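Local structure of hypothetical protein Atu2327 (Agrobacterium tumefaciens, 2O8I) at residues A[129-132]-A[133-137]; A[153-156]-A[157-161]. The protein is of unknown function but is probably an OHCU decarboxylase, which turns 2-oxo-4-hydroxy-4-carboxy-5-ureidoimidazoline into (S)-allantoin during urate breakdown. One frame throughout, in Å; residues are numbered along the deposited sequence.

Contact 1: A[129-132]-A[133-137]; sequences SAFD and TRIDN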
# COMPACT_ATOMS: atom_id res chain seq x y z
N SER A 129 0.83 -21.71 6.36
CA SER A 129 0.22 -22.93 5.84
C SER A 129 -0.02 -22.77 4.34
O SER A 129 0.33 -23.64 3.54
CB SER A 129 -1.09 -23.24 6.58
OG SER A 129 -1.88 -24.20 5.90
N ALA A 130 -0.62 -21.63 3.98
CA ALA A 130 -0.89 -21.28 2.61
C ALA A 130 0.41 -21.17 1.79
O ALA A 130 0.45 -21.70 0.68
CB ALA A 130 -1.72 -20.03 2.54
N PHE A 131 1.46 -20.56 2.31
CA PHE A 131 2.71 -20.54 1.56
C PHE A 131 3.10 -21.97 1.27
O PHE A 131 3.32 -22.35 0.11
CB PHE A 131 3.86 -19.86 2.30
CG PHE A 131 5.19 -19.93 1.55
CD1 PHE A 131 5.53 -18.95 0.61
CD2 PHE A 131 6.08 -20.98 1.75
CE1 PHE A 131 6.74 -19.02 -0.08
CE2 PHE A 131 7.27 -21.05 1.06
CZ PHE A 131 7.61 -20.07 0.14
N ASP A 132 3.18 -22.75 2.34
CA ASP A 132 3.57 -24.17 2.26
C ASP A 132 2.87 -25.00 1.13
O ASP A 132 3.52 -25.67 0.34
CB ASP A 132 3.12 -24.76 3.57
CG ASP A 132 4.16 -25.54 4.23
OD1 ASP A 132 5.17 -24.92 4.69
OD2 ASP A 132 3.91 -26.77 4.33
N THR A 133 1.54 -24.95 1.11
CA THR A 133 0.74 -25.54 0.07
C THR A 133 1.09 -24.89 -1.28
O THR A 133 1.37 -25.59 -2.25
CB THR A 133 -0.77 -25.26 0.37
OG1 THR A 133 -1.18 -26.02 1.51
CG2 THR A 133 -1.69 -25.58 -0.83
N ARG A 134 1.06 -23.56 -1.35
CA ARG A 134 1.06 -22.88 -2.65
C ARG A 134 2.40 -22.84 -3.40
O ARG A 134 2.41 -22.82 -4.63
CB ARG A 134 0.47 -21.47 -2.53
CG ARG A 134 -1.01 -21.51 -2.21
CD ARG A 134 -1.57 -20.12 -1.90
NE ARG A 134 -1.20 -19.13 -2.91
CZ ARG A 134 -1.57 -17.85 -2.85
NH1 ARG A 134 -2.31 -17.43 -1.85
NH2 ARG A 134 -1.19 -16.99 -3.78
N ILE A 135 3.53 -22.83 -2.66
CA ILE A 135 4.84 -22.82 -3.30
C ILE A 135 4.99 -24.07 -4.16
O ILE A 135 5.70 -24.06 -5.16
CB ILE A 135 6.01 -22.66 -2.28
CG1 ILE A 135 7.35 -22.37 -2.99
CG2 ILE A 135 6.18 -23.92 -1.41
CD1 ILE A 135 7.63 -20.89 -3.38
N ASP A 136 4.30 -25.14 -3.79
CA ASP A 136 4.40 -26.41 -4.52
C ASP A 136 3.46 -26.55 -5.72
O ASP A 136 3.47 -27.60 -6.38
CB ASP A 136 4.18 -27.58 -3.55
CG ASP A 136 5.40 -27.84 -2.66
OD1 ASP A 136 6.55 -27.44 -3.03
OD2 ASP A 136 5.21 -28.48 -1.60
N ASN A 137 2.65 -25.54 -6.00
CA ASN A 137 1.80 -25.61 -7.17
C ASN A 137 2.55 -25.26 -8.45
O ASN A 137 3.70 -24.81 -8.38
CB ASN A 137 0.58 -24.70 -7.02
CG ASN A 137 -0.34 -25.13 -5.87
OD1 ASN A 137 -1.18 -24.34 -5.43
ND2 ASN A 137 -0.18 -26.37 -5.38
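Ser-129 O is gripped twice by Thr-133. The firm bond comes from Thr-133 N, 3.0 Å from Ser-129 O, and is nearly straight at 172°. A second, weak one comes from Thr-133 OG1, 3.5 Å from the same Ser-129 O. The hydroxyl reaches back because OG1 sits beside its own backbone N (chi1 -69°), while the methyl CG2 points away from that N, anti to it. The next two backbone bonds follow in step, Arg-134 N to Ala-130 O and Ile-135 N to Phe-131 O, both 2.8 Å. Phe-131 and Ile-135 lie side by side and point the same way. Ile-135 CB stands over one face of the phenyl ring, 4.1 Å from the ring centroid, a CH-pi contact displaced toward the rim. Ile-135 CD1 meets the far end of the ring, 3.6 Å from Phe-131 CZ. Phe-131 has a second modelled conformer, so the details of this ring contact are tentative. Leu-103 and Tyr-107 of helix 94-111 also pack on it. Arg-134 runs its CB and CG past Ala-130 O, then bends at chi3 (50°). Its guanidinium makes a salt bridge with Glu-142 and hydrogen-bonds Ile-116 O. Asp-132 and Asp-136 are exposed, whereas Phe-131 and Arg-134 are buried. Asn-137 N bonds to Arg-134 O at 3.1 Å, an i to i+3 bond. The arrangement is that of the last turns of an amphipathic helix, here helix 124-135 of an all-helical fold.

Contact 2: A[153-156]-A[157-161]; sequences IAWL and RLASM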
# COMPACT_ATOMS: atom_id res chain seq x y z
N ILE A 153 -9.41 -9.59 -2.19
CA ILE A 153 -8.94 -8.39 -1.60
C ILE A 153 -9.80 -7.18 -2.08
O ILE A 153 -10.17 -6.30 -1.27
CB ILE A 153 -7.47 -8.27 -1.88
CG1 ILE A 153 -6.76 -9.37 -1.06
CG2 ILE A 153 -7.00 -6.87 -1.54
CD1 ILE A 153 -5.39 -9.85 -1.58
N ALA A 154 -10.17 -7.20 -3.36
CA ALA A 154 -11.01 -6.14 -3.92
C ALA A 154 -12.29 -6.05 -3.11
O ALA A 154 -12.71 -4.94 -2.70
CB ALA A 154 -11.32 -6.38 -5.45
N TRP A 155 -12.86 -7.21 -2.82
CA TRP A 155 -14.08 -7.25 -2.06
C TRP A 155 -13.87 -6.66 -0.68
O TRP A 155 -14.66 -5.81 -0.22
CB TRP A 155 -14.64 -8.69 -1.95
CG TRP A 155 -15.65 -8.80 -0.85
CD1 TRP A 155 -15.45 -9.33 0.39
CD2 TRP A 155 -16.97 -8.31 -0.86
NE1 TRP A 155 -16.59 -9.23 1.15
CE2 TRP A 155 -17.54 -8.59 0.40
CE3 TRP A 155 -17.74 -7.67 -1.84
CZ2 TRP A 155 -18.86 -8.26 0.72
CZ3 TRP A 155 -19.05 -7.33 -1.52
CH2 TRP A 155 -19.59 -7.63 -0.24
N LEU A 156 -12.82 -7.10 -0.01
CA LEU A 156 -12.53 -6.64 1.33
C LEU A 156 -12.29 -5.12 1.35
O LEU A 156 -12.76 -4.42 2.27
CB LEU A 156 -11.31 -7.38 1.93
CG LEU A 156 -11.49 -8.88 2.19
CD1 LEU A 156 -10.12 -9.50 2.47
CD2 LEU A 156 -12.47 -9.13 3.36
N ARG A 157 -11.59 -4.62 0.35
CA ARG A 157 -11.37 -3.17 0.26
C ARG A 157 -12.68 -2.41 0.13
O ARG A 157 -12.99 -1.56 0.98
CB ARG A 157 -10.40 -2.82 -0.85
CG ARG A 157 -9.02 -3.37 -0.51
CD ARG A 157 -8.13 -3.33 -1.70
NE ARG A 157 -6.75 -3.52 -1.29
CZ ARG A 157 -5.70 -3.24 -2.06
NH1 ARG A 157 -5.90 -2.71 -3.27
NH2 ARG A 157 -4.47 -3.47 -1.61
N LEU A 158 -13.46 -2.78 -0.90
CA LEU A 158 -14.79 -2.21 -1.14
C LEU A 158 -15.74 -2.31 0.04
O LEU A 158 -16.41 -1.32 0.36
CB LEU A 158 -15.42 -2.81 -2.37
CG LEU A 158 -14.74 -2.31 -3.65
CD1 LEU A 158 -15.05 -3.28 -4.78
CD2 LEU A 158 -15.20 -0.89 -3.97
N ALA A 159 -15.76 -3.46 0.73
CA ALA A 159 -16.54 -3.59 1.96
C ALA A 159 -16.18 -2.60 3.09
O ALA A 159 -17.01 -2.30 3.93
CB ALA A 159 -16.51 -5.01 2.46
N SER A 160 -14.95 -2.09 3.13
CA SER A 160 -14.63 -1.08 4.15
C SER A 160 -15.08 0.33 3.74
O SER A 160 -15.30 1.18 4.61
CB SER A 160 -13.14 -1.08 4.52
OG SER A 160 -12.33 -0.73 3.40
N MSE A 161 -15.24 0.55 2.44
CA MSE A 161 -15.57 1.85 1.90
C MSE A 161 -17.05 2.07 1.61
O MSE A 161 -17.44 3.20 1.37
CB MSE A 161 -14.93 1.98 0.55
CG MSE A 161 -13.50 2.33 0.49
SE MSE A 161 -13.03 1.90 -1.40
CE MSE A 161 -11.85 0.37 -1.13
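Residues 153-159 follow an alpha-helical bonding pattern, in which Ile-153 O, Ala-154 O and Trp-155 O accept from the backbone N atoms of Arg-157, Leu-158 and Ala-159. The Arg-157 N to Ile-153 O bond is 2.7 Å. The following bond, Ser-160 N to Leu-156 O, is weak at 3.3 Å. Ser-160 adds a side-chain bond: its OG gives a 2.6 Å hydrogen bond to a lone pair of Arg-157 O, in the carbonyl plane. Ser-160 N also bonds to Arg-157 O, so that carbonyl is held by two donors of one residue. Ile-153 and Arg-157 lie alongside each other and point the same way. The methyl CG2 of Ile-153 covers one face of the guanidinium, 3.4 Å from Arg-157 NE. It can do so because the arginine is stretched out from CG to NE (chi3 165°). On roughly the other side of the helix, Ala-159, one turn after Trp-155, sets its CB over the indole toward the rim, 4.3 Å from Trp-155 CE2. Ala-154 and Leu-158 pack on His-41 of helix 37-50. The charged end of Arg-157 makes salt bridges with Glu-16 of its own chain and Glu-75 of the second subunit. Apolar cover on one face and two acidic partners would keep this buried guanidinium in a set orientation. The pair with Glu-75 is a polar tie across the subunit interface, and the two carboxylates would be expected to balance the positive charge.

Overall arrangement
Contact 1 (129-137) takes in the C-terminal part of helix 124-135 and the residues that follow it, and contact 2 (153-161) lies in the later part of helix 139-161, the next helix in the chain. Their centres are about 25 Å apart, on opposite sides of the chain's centre. The nearest atoms stay about 8 Å apart, and the two do not touch. The link between them is indirect. Helix 139-161 supplies Glu-142 to the arginine of contact 1, and Ile-116 meets Arg-134 through its carbonyl and packs on Ile-153. The centre of contact 1 is about 18 Å from the centre of the chain, and this contact meets no other subunit. The centre of contact 2 is about 9 Å from the chain's centre, and it reaches the second subunit.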